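Beta-glucuronidase (Dictyoglomus thermophilum, PDB 6XXW) probably hydrolyses beta-D-glucuronides, releasing glucuronic acid, and is a glycoside hydrolase of family 2. Local coordinates at residues Leu145-Gly153 / Ala363-Trp371; Thr191-Phe199 / Ile265-Tyr276. One frame throughout, in Å; residues are numbered along the deposited sequence.

Contact 1: Leu145-Gly153 / Ala363-Trp371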
ATOM      1  N   LEU A 145      25.124 -11.198  22.250  1.00 21.35           N
ATOM      2  CA  LEU A 145      26.184 -10.218  22.040  1.00 24.02           C
ATOM      3  C   LEU A 145      26.873  -9.864  23.356  1.00 24.74           C
ATOM      4  O   LEU A 145      26.287  -9.971  24.440  1.00 20.84           O
ATOM      5  CB  LEU A 145      25.617  -8.953  21.394  1.00 24.98           C
ATOM      6  CG  LEU A 145      24.957  -9.146  20.027  1.00 24.79           C
ATOM      7  CD1 LEU A 145      24.035  -7.975  19.694  1.00 30.27           C
ATOM      8  CD2 LEU A 145      26.024  -9.325  18.966  1.00 26.54           C
ATOM      9  N   THR A 146      28.137  -9.441  23.248  1.00 23.31           N
ATOM     10  CA  THR A 146      28.907  -8.914  24.367  1.00 18.86           C
ATOM     11  C   THR A 146      29.662  -7.675  23.902  1.00 21.20           C
ATOM     12  O   THR A 146      29.700  -7.356  22.709  1.00 20.38           O
ATOM     13  CB  THR A 146      29.912  -9.933  24.920  1.00 26.44           C
ATOM     14  OG1 THR A 146      30.994 -10.066  23.993  1.00 23.06           O
ATOM     15  CG2 THR A 146      29.260 -11.292  25.152  1.00 22.03           C
ATOM     16  N   TRP A 147      30.307  -6.983  24.844  1.00 20.94           N
ATOM     17  CA  TRP A 147      31.064  -5.809  24.437  1.00 20.11           C
ATOM     18  C   TRP A 147      32.408  -6.139  23.806  1.00 21.29           C
ATOM     19  O   TRP A 147      33.075  -5.220  23.319  1.00 24.98           O
ATOM     20  CB  TRP A 147      31.271  -4.852  25.624  1.00 26.07           C
ATOM     21  CG  TRP A 147      30.084  -3.963  25.796  1.00 20.81           C
ATOM     22  CD1 TRP A 147      29.115  -4.073  26.750  1.00 26.17           C
ATOM     23  CD2 TRP A 147      29.709  -2.859  24.966  1.00 23.37           C
ATOM     24  NE1 TRP A 147      28.167  -3.096  26.574  1.00 30.80           N
ATOM     25  CE2 TRP A 147      28.505  -2.339  25.482  1.00 25.65           C
ATOM     26  CE3 TRP A 147      30.283  -2.250  23.844  1.00 24.42           C
ATOM     27  CZ2 TRP A 147      27.862  -1.241  24.917  1.00 29.34           C
ATOM     28  CZ3 TRP A 147      29.640  -1.160  23.277  1.00 24.83           C
ATOM     29  CH2 TRP A 147      28.442  -0.667  23.817  1.00 28.50           C
ATOM     30  N   ASP A 148      32.839  -7.403  23.779  1.00 19.08           N
ATOM     31  CA  ASP A 148      34.094  -7.717  23.103  1.00 24.77           C
ATOM     32  C   ASP A 148      33.905  -8.581  21.858  1.00 24.97           C
ATOM     33  O   ASP A 148      34.868  -9.180  21.381  1.00 26.94           O
ATOM     34  CB  ASP A 148      35.098  -8.375  24.047  1.00 26.63           C
ATOM     35  CG  ASP A 148      34.500  -9.479  24.857  1.00 36.68           C
ATOM     36  OD1 ASP A 148      33.532 -10.111  24.389  1.00 42.09           O
ATOM     37  OD2 ASP A 148      35.003  -9.707  25.978  1.00 44.84           O
ATOM     38  N   VAL A 149      32.698  -8.651  21.321  1.00 24.64           N
ATOM     39  CA  VAL A 149      32.493  -9.156  19.967  1.00 24.19           C
ATOM     40  C   VAL A 149      32.041  -7.972  19.125  1.00 21.06           C
ATOM     41  O   VAL A 149      31.531  -6.976  19.645  1.00 19.67           O
ATOM     42  CB  VAL A 149      31.472 -10.314  19.906  1.00 28.11           C
ATOM     43  CG1 VAL A 149      30.051  -9.769  19.943  1.00 19.34           C
ATOM     44  CG2 VAL A 149      31.698 -11.188  18.652  1.00 23.53           C
ATOM     45  N   LEU A 150      32.244  -8.075  17.808  1.00 18.97           N
ATOM     46  CA  LEU A 150      31.814  -7.047  16.870  1.00 18.16           C
ATOM     47  C   LEU A 150      30.767  -7.626  15.926  1.00 22.59           C
ATOM     48  O   LEU A 150      31.023  -8.652  15.279  1.00 20.58           O
ATOM     49  CB  LEU A 150      32.989  -6.495  16.049  1.00 17.82           C
ATOM     50  CG  LEU A 150      34.051  -5.716  16.839  1.00 19.86           C
ATOM     51  CD1 LEU A 150      35.253  -5.451  15.962  1.00 19.10           C
ATOM     52  CD2 LEU A 150      33.483  -4.397  17.374  1.00 16.99           C
ATOM     53  N   PRO A 151      29.591  -7.005  15.804  1.00 17.37           N
ATOM     54  CA  PRO A 151      29.196  -5.793  16.526  1.00 16.05           C
ATOM     55  C   PRO A 151      28.801  -6.081  17.974  1.00 16.05           C
ATOM     56  O   PRO A 151      28.299  -7.166  18.265  1.00 16.77           O
ATOM     57  CB  PRO A 151      27.987  -5.295  15.730  1.00 17.25           C
ATOM     58  CG  PRO A 151      27.358  -6.544  15.229  1.00 16.50           C
ATOM     59  CD  PRO A 151      28.524  -7.485  14.907  1.00 17.38           C
ATOM     60  N   PRO A 152      29.028  -5.116  18.856  1.00 18.37           N
ATOM     61  CA  PRO A 152      28.800  -5.338  20.286  1.00 18.09           C
ATOM     62  C   PRO A 152      27.353  -5.130  20.726  1.00 17.95           C
ATOM     63  O   PRO A 152      26.530  -4.509  20.052  1.00 18.46           O
ATOM     64  CB  PRO A 152      29.705  -4.291  20.939  1.00 16.96           C
ATOM     65  CG  PRO A 152      29.639  -3.131  19.970  1.00 20.87           C
ATOM     66  CD  PRO A 152      29.656  -3.804  18.596  1.00 22.42           C
ATOM     67  N   GLY A 153      27.077  -5.653  21.914  1.00 19.19           N
ATOM     68  CA  GLY A 153      25.798  -5.507  22.581  1.00 18.56           C
ATOM     69  C   GLY A 153      25.938  -6.084  23.968  1.00 23.77           C
ATOM     70  O   GLY A 153      27.027  -6.482  24.384  1.00 21.52           O
ATOM     71  N   ALA A 363      34.688  -3.691   8.148  1.00 18.02           N
ATOM     72  CA  ALA A 363      34.709  -4.524   9.341  1.00 17.41           C
ATOM     73  C   ALA A 363      33.455  -4.291  10.180  1.00 20.43           C
ATOM     74  O   ALA A 363      32.854  -3.212  10.132  1.00 19.63           O
ATOM     75  CB  ALA A 363      35.959  -4.214  10.168  1.00 22.32           C
ATOM     76  N   PRO A 364      33.066  -5.277  11.002  1.00 20.45           N
ATOM     77  CA  PRO A 364      31.786  -5.179  11.723  1.00 20.01           C
ATOM     78  C   PRO A 364      31.801  -4.286  12.958  1.00 20.43           C
ATOM     79  O   PRO A 364      31.040  -4.541  13.901  1.00 20.15           O
ATOM     80  CB  PRO A 364      31.496  -6.636  12.127  1.00 21.20           C
ATOM     81  CG  PRO A 364      32.628  -7.448  11.631  1.00 22.48           C
ATOM     82  CD  PRO A 364      33.747  -6.553  11.270  1.00 21.37           C
ATOM     83  N   ALA A 365      32.639  -3.245  12.968  1.00 18.33           N
ATOM     84  CA  ALA A 365      32.733  -2.321  14.102  1.00 20.19           C
ATOM     85  C   ALA A 365      31.662  -1.232  13.974  1.00 17.25           C
ATOM     86  O   ALA A 365      31.926  -0.045  13.768  1.00 18.28           O
ATOM     87  CB  ALA A 365      34.132  -1.724  14.193  1.00 18.53           C
ATOM     88  N   VAL A 366      30.421  -1.675  14.111  1.00 19.15           N
ATOM     89  CA  VAL A 366      29.248  -0.816  14.060  1.00 19.05           C
ATOM     90  C   VAL A 366      28.514  -1.001  15.380  1.00 16.62           C
ATOM     91  O   VAL A 366      28.538  -2.083  15.972  1.00 18.61           O
ATOM     92  CB  VAL A 366      28.349  -1.159  12.843  1.00 18.81           C
ATOM     93  CG1 VAL A 366      27.923  -2.634  12.871  1.00 14.20           C
ATOM     94  CG2 VAL A 366      27.120  -0.217  12.762  1.00 16.88           C
ATOM     95  N   GLY A 367      27.879   0.065  15.857  1.00 19.41           N
ATOM     96  CA  GLY A 367      27.265   0.030  17.162  1.00 19.85           C
ATOM     97  C   GLY A 367      28.160   0.480  18.294  1.00 20.84           C
ATOM     98  O   GLY A 367      27.770   0.342  19.461  1.00 19.92           O
ATOM     99  N   LEU A 368      29.346   1.006  17.987  1.00 15.68           N
ATOM    100  CA  LEU A 368      30.268   1.504  19.006  1.00 20.88           C
ATOM    101  C   LEU A 368      29.922   2.953  19.349  1.00 19.83           C
ATOM    102  O   LEU A 368      30.723   3.880  19.243  1.00 20.88           O
ATOM    103  CB  LEU A 368      31.711   1.369  18.530  1.00 18.30           C
ATOM    104  CG  LEU A 368      32.344  -0.022  18.628  1.00 20.60           C
ATOM    105  CD1 LEU A 368      31.752  -0.973  17.613  1.00 17.52           C
ATOM    106  CD2 LEU A 368      33.865   0.079  18.438  1.00 17.26           C
ATOM    107  N   ASN A 369      28.678   3.128  19.780  1.00 19.92           N
ATOM    108  CA  ASN A 369      28.145   4.465  19.982  1.00 21.30           C
ATOM    109  C   ASN A 369      26.838   4.359  20.744  1.00 25.52           C
ATOM    110  O   ASN A 369      25.943   3.605  20.349  1.00 25.96           O
ATOM    111  CB  ASN A 369      27.935   5.164  18.633  1.00 18.19           C
ATOM    112  CG  ASN A 369      28.025   6.674  18.728  1.00 27.25           C
ATOM    113  OD1 ASN A 369      28.499   7.331  17.799  1.00 29.87           O
ATOM    114  ND2 ASN A 369      27.548   7.230  19.827  1.00 28.72           N
ATOM    115  N   LEU A 370      26.746   5.072  21.849  1.00 29.81           N
ATOM    116  CA  LEU A 370      25.506   5.220  22.606  1.00 38.93           C
ATOM    117  C   LEU A 370      25.098   6.665  22.384  1.00 45.68           C
ATOM    118  O   LEU A 370      25.631   7.570  23.031  1.00 51.65           O
ATOM    119  CB  LEU A 370      25.702   4.900  24.083  1.00 36.51           C
ATOM    120  CG  LEU A 370      26.468   3.600  24.307  1.00 36.56           C
ATOM    121  CD1 LEU A 370      26.877   3.460  25.754  1.00 37.85           C
ATOM    122  CD2 LEU A 370      25.599   2.456  23.889  1.00 38.33           C
ATOM    123  N   TRP A 371      24.194   6.875  21.434  1.00 46.16           N
ATOM    124  CA  TRP A 371      23.831   8.207  20.963  1.00 54.47           C
ATOM    125  C   TRP A 371      23.543   9.155  22.122  1.00 50.44           C
ATOM    126  O   TRP A 371      22.390   9.533  22.354  1.00 51.83           O
ATOM    127  CB  TRP A 371      22.632   8.097  20.029  1.00 51.96           C
ATOM    128  CG  TRP A 371      22.707   6.898  19.129  1.00 51.23           C
ATOM    129  CD1 TRP A 371      21.971   5.749  19.222  1.00 50.92           C
ATOM    130  CD2 TRP A 371      23.568   6.731  17.994  1.00 43.36           C
ATOM    131  NE1 TRP A 371      22.316   4.882  18.211  1.00 41.58           N
ATOM    132  CE2 TRP A 371      23.294   5.461  17.444  1.00 41.99           C
ATOM    133  CE3 TRP A 371      24.541   7.532  17.387  1.00 48.25           C
ATOM    134  CZ2 TRP A 371      23.958   4.976  16.316  1.00 42.54           C
ATOM    135  CZ3 TRP A 371      25.203   7.044  16.262  1.00 40.51           C
ATOM    136  CH2 TRP A 371      24.910   5.781  15.743  1.00 39.34           C
TER
HETATM  137  O   HOH W   1      25.804  -1.887  19.676  1.00 22.83           O

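Contact 2: Thr191-Phe199 / Ile265-Tyr276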
ATOM      1  N   THR A 191      41.549 -31.919  -0.229  1.00 23.32           N
ATOM      2  CA  THR A 191      42.780 -31.537  -0.901  1.00 23.67           C
ATOM      3  C   THR A 191      43.754 -32.699  -0.770  1.00 22.20           C
ATOM      4  O   THR A 191      43.581 -33.567   0.092  1.00 25.31           O
ATOM      5  CB  THR A 191      43.421 -30.270  -0.305  1.00 25.73           C
ATOM      6  OG1 THR A 191      44.166 -30.623   0.865  1.00 24.44           O
ATOM      7  CG2 THR A 191      42.369 -29.187   0.055  1.00 22.62           C
ATOM      8  N   PRO A 192      44.796 -32.734  -1.593  1.00 23.68           N
ATOM      9  CA  PRO A 192      45.898 -33.662  -1.316  1.00 24.10           C
ATOM     10  C   PRO A 192      46.580 -33.294  -0.006  1.00 26.05           C
ATOM     11  O   PRO A 192      46.424 -32.192   0.521  1.00 26.55           O
ATOM     12  CB  PRO A 192      46.841 -33.474  -2.508  1.00 27.31           C
ATOM     13  CG  PRO A 192      46.048 -32.740  -3.534  1.00 32.18           C
ATOM     14  CD  PRO A 192      45.035 -31.939  -2.807  1.00 28.15           C
ATOM     15  N   LYS A 193      47.368 -34.239   0.517  1.00 25.18           N
ATOM     16  CA  LYS A 193      48.003 -34.033   1.815  1.00 27.87           C
ATOM     17  C   LYS A 193      49.004 -32.888   1.784  1.00 27.99           C
ATOM     18  O   LYS A 193      49.207 -32.216   2.801  1.00 30.84           O
ATOM     19  CB  LYS A 193      48.675 -35.329   2.284  1.00 33.36           C
ATOM     20  CG  LYS A 193      47.697 -36.492   2.406  1.00 36.67           C
ATOM     21  CD  LYS A 193      47.050 -36.479   3.788  1.00 40.79           C
ATOM     22  CE  LYS A 193      46.419 -37.819   4.137  1.00 54.88           C
ATOM     23  NZ  LYS A 193      47.241 -38.656   5.070  1.00 56.39           N
ATOM     24  N   VAL A 194      49.646 -32.664   0.640  1.00 25.99           N
ATOM     25  CA  VAL A 194      50.459 -31.480   0.395  1.00 27.57           C
ATOM     26  C   VAL A 194      49.738 -30.682  -0.684  1.00 24.71           C
ATOM     27  O   VAL A 194      49.474 -31.203  -1.775  1.00 26.73           O
ATOM     28  CB  VAL A 194      51.889 -31.853  -0.035  1.00 33.59           C
ATOM     29  CG1 VAL A 194      52.740 -30.606  -0.276  1.00 29.14           C
ATOM     30  CG2 VAL A 194      52.530 -32.767   1.000  1.00 25.46           C
ATOM     31  N   TYR A 195      49.417 -29.426  -0.389  1.00 24.97           N
ATOM     32  CA  TYR A 195      48.385 -28.728  -1.143  1.00 23.52           C
ATOM     33  C   TYR A 195      48.638 -27.227  -1.105  1.00 28.44           C
ATOM     34  O   TYR A 195      49.408 -26.729  -0.284  1.00 21.91           O
ATOM     35  CB  TYR A 195      46.990 -29.038  -0.580  1.00 19.88           C
ATOM     36  CG  TYR A 195      46.745 -28.505   0.826  1.00 25.61           C
ATOM     37  CD1 TYR A 195      47.366 -29.080   1.931  1.00 24.59           C
ATOM     38  CD2 TYR A 195      45.882 -27.437   1.047  1.00 24.18           C
ATOM     39  CE1 TYR A 195      47.149 -28.595   3.208  1.00 28.63           C
ATOM     40  CE2 TYR A 195      45.652 -26.952   2.326  1.00 24.92           C
ATOM     41  CZ  TYR A 195      46.292 -27.541   3.397  1.00 27.17           C
ATOM     42  OH  TYR A 195      46.074 -27.069   4.662  1.00 26.69           O
ATOM     43  N   ILE A 196      47.956 -26.510  -1.996  1.00 20.79           N
ATOM     44  CA  ILE A 196      48.026 -25.053  -2.050  1.00 24.06           C
ATOM     45  C   ILE A 196      47.173 -24.510  -0.906  1.00 25.90           C
ATOM     46  O   ILE A 196      45.948 -24.621  -0.939  1.00 23.06           O
ATOM     47  CB  ILE A 196      47.534 -24.515  -3.397  1.00 25.37           C
ATOM     48  CG1 ILE A 196      48.409 -25.023  -4.540  1.00 25.48           C
ATOM     49  CG2 ILE A 196      47.464 -22.984  -3.361  1.00 20.73           C
ATOM     50  CD1 ILE A 196      47.594 -25.437  -5.757  1.00 24.28           C
ATOM     51  N   LYS A 197      47.817 -23.922   0.105  1.00 25.09           N
ATOM     52  CA  LYS A 197      47.087 -23.443   1.274  1.00 26.25           C
ATOM     53  C   LYS A 197      46.533 -22.040   1.071  1.00 28.90           C
ATOM     54  O   LYS A 197      45.438 -21.730   1.552  1.00 29.77           O
ATOM     55  CB  LYS A 197      47.989 -23.454   2.512  1.00 27.02           C
ATOM     56  CG  LYS A 197      48.471 -24.846   2.952  1.00 29.18           C
ATOM     57  CD  LYS A 197      49.277 -24.753   4.256  1.00 34.57           C
ATOM     58  CE  LYS A 197      48.512 -23.960   5.314  1.00 39.11           C
ATOM     59  NZ  LYS A 197      49.044 -24.134   6.709  1.00 67.50           N
ATOM     60  N   ASP A 198      47.281 -21.193   0.373  1.00 20.92           N
ATOM     61  CA  ASP A 198      46.922 -19.798   0.163  1.00 21.66           C
ATOM     62  C   ASP A 198      47.835 -19.268  -0.930  1.00 24.03           C
ATOM     63  O   ASP A 198      48.833 -19.894  -1.286  1.00 21.88           O
ATOM     64  CB  ASP A 198      47.067 -18.979   1.456  1.00 25.49           C
ATOM     65  CG  ASP A 198      46.207 -17.727   1.461  1.00 29.56           C
ATOM     66  OD1 ASP A 198      45.305 -17.598   0.616  1.00 28.47           O
ATOM     67  OD2 ASP A 198      46.438 -16.861   2.320  1.00 34.46           O
ATOM     68  N   PHE A 199      47.482 -18.108  -1.469  1.00 20.27           N
ATOM     69  CA  PHE A 199      48.418 -17.388  -2.311  1.00 18.05           C
ATOM     70  C   PHE A 199      48.043 -15.920  -2.255  1.00 23.40           C
ATOM     71  O   PHE A 199      46.909 -15.566  -1.931  1.00 24.35           O
ATOM     72  CB  PHE A 199      48.404 -17.912  -3.755  1.00 19.53           C
ATOM     73  CG  PHE A 199      47.097 -17.702  -4.441  1.00 20.61           C
ATOM     74  CD1 PHE A 199      46.083 -18.645  -4.327  1.00 25.64           C
ATOM     75  CD2 PHE A 199      46.864 -16.563  -5.185  1.00 22.88           C
ATOM     76  CE1 PHE A 199      44.858 -18.443  -4.937  1.00 27.53           C
ATOM     77  CE2 PHE A 199      45.621 -16.356  -5.806  1.00 25.97           C
ATOM     78  CZ  PHE A 199      44.629 -17.297  -5.675  1.00 26.09           C
ATOM     79  N   ILE A 265      47.260 -22.331 -10.608  1.00 22.41           N
ATOM     80  CA  ILE A 265      48.411 -22.719  -9.802  1.00 24.85           C
ATOM     81  C   ILE A 265      48.439 -24.236  -9.731  1.00 24.49           C
ATOM     82  O   ILE A 265      47.457 -24.862  -9.313  1.00 25.04           O
ATOM     83  CB  ILE A 265      48.356 -22.110  -8.390  1.00 22.44           C
ATOM     84  CG1 ILE A 265      48.374 -20.579  -8.454  1.00 23.10           C
ATOM     85  CG2 ILE A 265      49.510 -22.645  -7.524  1.00 24.22           C
ATOM     86  CD1 ILE A 265      47.922 -19.926  -7.150  1.00 27.79           C
ATOM     87  N   LYS A 266      49.567 -24.826 -10.111  1.00 24.01           N
ATOM     88  CA  LYS A 266      49.709 -26.276 -10.139  1.00 22.52           C
ATOM     89  C   LYS A 266      50.910 -26.661  -9.289  1.00 26.47           C
ATOM     90  O   LYS A 266      52.046 -26.300  -9.615  1.00 25.85           O
ATOM     91  CB  LYS A 266      49.863 -26.784 -11.573  1.00 27.44           C
ATOM     92  N   LEU A 267      50.650 -27.364  -8.189  1.00 25.17           N
ATOM     93  CA  LEU A 267      51.705 -27.996  -7.411  1.00 22.91           C
ATOM     94  C   LEU A 267      52.068 -29.331  -8.044  1.00 31.53           C
ATOM     95  O   LEU A 267      51.198 -30.181  -8.256  1.00 29.62           O
ATOM     96  CB  LEU A 267      51.244 -28.210  -5.972  1.00 29.06           C
ATOM     97  CG  LEU A 267      52.170 -29.062  -5.103  1.00 33.64           C
ATOM     98  CD1 LEU A 267      53.434 -28.287  -4.735  1.00 37.51           C
ATOM     99  CD2 LEU A 267      51.433 -29.521  -3.853  1.00 33.37           C
ATOM    100  N   LEU A 268      53.351 -29.525  -8.347  1.00 30.34           N
ATOM    101  CA  LEU A 268      53.813 -30.766  -8.979  1.00 35.25           C
ATOM    102  C   LEU A 268      54.951 -31.345  -8.142  1.00 40.86           C
ATOM    103  O   LEU A 268      56.111 -30.971  -8.324  1.00 43.84           O
ATOM    104  CB  LEU A 268      54.242 -30.514 -10.420  1.00 37.89           C
ATOM    105  CG  LEU A 268      53.232 -29.729 -11.267  1.00 41.48           C
ATOM    106  CD1 LEU A 268      53.945 -28.761 -12.205  1.00 44.89           C
ATOM    107  CD2 LEU A 268      52.293 -30.660 -12.030  1.00 41.75           C
ATOM    108  N   GLU A 269      54.616 -32.251  -7.227  1.00 37.43           N
ATOM    109  CA  GLU A 269      55.599 -32.938  -6.399  1.00 45.55           C
ATOM    110  C   GLU A 269      55.605 -34.429  -6.729  1.00 57.56           C
ATOM    111  O   GLU A 269      54.893 -34.902  -7.625  1.00 51.11           O
ATOM    112  CB  GLU A 269      55.324 -32.704  -4.911  1.00 46.30           C
ATOM    113  CG  GLU A 269      55.270 -31.229  -4.500  1.00 51.57           C
ATOM    114  CD  GLU A 269      56.532 -30.728  -3.803  1.00 47.87           C
ATOM    115  OE1 GLU A 269      57.190 -29.804  -4.338  1.00 38.96           O
ATOM    116  OE2 GLU A 269      56.855 -31.234  -2.708  1.00 60.93           O
ATOM    117  N   LYS A 270      56.433 -35.172  -5.990  1.00 54.81           N
ATOM    118  CA  LYS A 270      56.562 -36.606  -6.225  1.00 61.26           C
ATOM    119  C   LYS A 270      55.257 -37.329  -5.915  1.00 59.07           C
ATOM    120  O   LYS A 270      54.694 -38.020  -6.771  1.00 59.69           O
ATOM    121  CB  LYS A 270      57.710 -37.170  -5.384  1.00 64.31           C
ATOM    122  N   ASP A 271      54.752 -37.168  -4.691  1.00 53.76           N
ATOM    123  CA  ASP A 271      53.565 -37.882  -4.244  1.00 52.09           C
ATOM    124  C   ASP A 271      52.301 -37.031  -4.245  1.00 56.20           C
ATOM    125  O   ASP A 271      51.213 -37.573  -4.022  1.00 59.49           O
ATOM    126  CB  ASP A 271      53.791 -38.446  -2.835  1.00 52.67           C
ATOM    127  N   ASN A 272      52.405 -35.726  -4.490  1.00 47.70           N
ATOM    128  CA  ASN A 272      51.248 -34.846  -4.402  1.00 43.34           C
ATOM    129  C   ASN A 272      51.144 -33.966  -5.635  1.00 44.83           C
ATOM    130  O   ASN A 272      52.151 -33.506  -6.184  1.00 38.87           O
ATOM    131  CB  ASN A 272      51.302 -33.979  -3.148  1.00 39.86           C
ATOM    132  CG  ASN A 272      51.185 -34.793  -1.886  1.00 40.80           C
ATOM    133  OD1 ASN A 272      50.088 -34.991  -1.358  1.00 33.50           O
ATOM    134  ND2 ASN A 272      52.316 -35.300  -1.406  1.00 39.68           N
ATOM    135  N   PHE A 273      49.901 -33.735  -6.045  1.00 38.94           N
ATOM    136  CA  PHE A 273      49.541 -32.972  -7.229  1.00 35.85           C
ATOM    137  C   PHE A 273      48.310 -32.167  -6.847  1.00 25.93           C
ATOM    138  O   PHE A 273      47.354 -32.739  -6.321  1.00 29.60           O
ATOM    139  CB  PHE A 273      49.270 -33.932  -8.393  1.00 35.40           C
ATOM    140  CG  PHE A 273      48.695 -33.291  -9.626  1.00 36.84           C
ATOM    141  CD1 PHE A 273      49.358 -32.267 -10.270  1.00 37.19           C
ATOM    142  CD2 PHE A 273      47.514 -33.773 -10.178  1.00 41.80           C
ATOM    143  CE1 PHE A 273      48.829 -31.695 -11.417  1.00 35.32           C
ATOM    144  CE2 PHE A 273      46.979 -33.211 -11.325  1.00 37.53           C
ATOM    145  CZ  PHE A 273      47.640 -32.172 -11.948  1.00 40.93           C
ATOM    146  N   ASP A 274      48.339 -30.852  -7.064  1.00 24.19           N
ATOM    147  CA  ASP A 274      47.224 -30.008  -6.639  1.00 22.46           C
ATOM    148  C   ASP A 274      47.058 -28.855  -7.618  1.00 24.65           C
ATOM    149  O   ASP A 274      48.045 -28.259  -8.056  1.00 25.43           O
ATOM    150  CB  ASP A 274      47.452 -29.483  -5.205  1.00 19.62           C
ATOM    151  CG  ASP A 274      46.196 -28.850  -4.579  1.00 27.20           C
ATOM    152  OD1 ASP A 274      45.054 -29.244  -4.935  1.00 23.31           O
ATOM    153  OD2 ASP A 274      46.363 -27.967  -3.702  1.00 20.91           O
ATOM    154  N   ILE A 275      45.808 -28.532  -7.950  1.00 21.13           N
ATOM    155  CA  ILE A 275      45.514 -27.420  -8.843  1.00 21.99           C
ATOM    156  C   ILE A 275      44.465 -26.520  -8.195  1.00 24.03           C
ATOM    157  O   ILE A 275      43.435 -27.002  -7.715  1.00 23.38           O
ATOM    158  CB  ILE A 275      45.029 -27.904 -10.223  1.00 22.35           C
ATOM    159  CG1 ILE A 275      46.113 -28.752 -10.901  1.00 25.25           C
ATOM    160  CG2 ILE A 275      44.645 -26.719 -11.095  1.00 25.10           C
ATOM    161  CD1 ILE A 275      45.692 -29.311 -12.237  1.00 31.50           C
ATOM    162  N   TYR A 276      44.727 -25.219  -8.186  1.00 20.50           N
ATOM    163  CA  TYR A 276      43.748 -24.227  -7.757  1.00 21.76           C
ATOM    164  C   TYR A 276      43.730 -23.107  -8.780  1.00 21.98           C
ATOM    165  O   TYR A 276      44.787 -22.679  -9.255  1.00 24.33           O
ATOM    166  CB  TYR A 276      44.068 -23.666  -6.362  1.00 22.09           C
ATOM    167  CG  TYR A 276      42.931 -22.872  -5.719  1.00 23.35           C
ATOM    168  CD1 TYR A 276      41.978 -23.497  -4.931  1.00 19.95           C
ATOM    169  CD2 TYR A 276      42.824 -21.502  -5.908  1.00 22.82           C
ATOM    170  CE1 TYR A 276      40.935 -22.769  -4.339  1.00 21.58           C
ATOM    171  CE2 TYR A 276      41.795 -20.766  -5.327  1.00 24.18           C
ATOM    172  CZ  TYR A 276      40.857 -21.411  -4.540  1.00 25.51           C
ATOM    173  OH  TYR A 276      39.830 -20.701  -3.969  1.00 22.23           O
TER

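Contact 1: Leu145-Gly153 / Ala363-Trp371
Leu150 lies against Pro364 and Ala365, and the two prolines that follow it carry the contact on to Val366 and Leu368. With CG of Leu150 anti to its carbonyl carbon (chi1 -66°), the CD2 branch reaches Leu368 CD1 at 3.8 Å, the two leucine side chains crossing at about a right angle. Pro364 sets its ring against the Leu150 backbone, its CB 3.8 Å from Leu150 O. The cis peptide before Pro151 turns the chain here, and Pro151 CB comes within 3.3 Å of Val366 O; Pro152 CD lies equally close to that oxygen while also packing on Leu368 CD1. Two proline rings thus crowd a buried carbonyl that has no hydrogen-bond partner in the model. No direct hydrogen bond joins the segments, but one water donates to Pro152 O (2.7 Å) and to Gly367 O (3.0 Å). Farther along, Leu370 CD2 meets the Trp147 ring at its edge. An apolar contact between domains results: the proline-rich loop 145-153 of the sugar-binding domain, leading into strand 153-157, packs on the loop after barrel strand 358-362. His391 of helix 385-402 packs on Leu150 and Ala365, while Ala365 and Val366 touch the neighbouring barrel strand 408-415.

Contact 2: Thr191-Phe199 / Ile265-Tyr276
Ile196 N gives Asp274 OD2 a short, nearly straight hydrogen bond (2.8 Å, N-H...O angle 174°), meeting the oxygen almost along its C-O axis. The same OD2 forms a salt bridge with Arg30, and OD1 is bonded to Thr29 OG1. Nearer the hairpin turn, Val194 N bonds Asn272 OD1 at 3.1 Å, but from 74° out of the amide plane. Pro192 packs against Asn272 and Asp274, its CG 3.1 Å from Phe273 O and its CD beside Asp274 OD1. On the apolar side, Leu267 CD2 touches Val194 CG1 and lies 3.3 Å from Val194 O, a buried oxygen with no partner in the model; Ile196 CD1 reaches Ile265 CG2 (3.8 Å) and Tyr276 CB. CG of Phe199 lies between its backbone N and carbonyl carbon (chi1 64°), turning the ring onto Ile265, whose CD1 sits over one face in a CH-pi contact, 3.8 Å from the centroid. The linker into strand 198-206 thus lies across hairpin 265-276 through backbone N-H groups bonded to side-chain acceptors, with no backbone pairing. Its salt bridge and hydrogen bonds would probably favour the charged form of Asp274 despite burial; this one carboxylate joins linker, hairpin and the N-terminal segment that carries Thr29 and Arg30.

How the contacts relate
Contact 1 lies between domains, joining a loop of the sugar-binding domain to the barrel, whereas contact 2 packs the chain entering strand 198-206 on a hairpin of the same beta domain. Their centres lie about 40 Å apart and their nearest atoms about 18 Å; both segments of contact 2 fall in sequence between 153 and 363. Near contact 1, a TRS molecule, probably from the crystallisation liquor, lies about 6 Å from the Val366 side chain, consistent with a pocket at the C-terminal end of the barrel strands, where TIM-barrel glycosidases have their active site. Contact 2 is more peripheral, centred about 30 Å from the chain centre, against about 16 Å for contact 1.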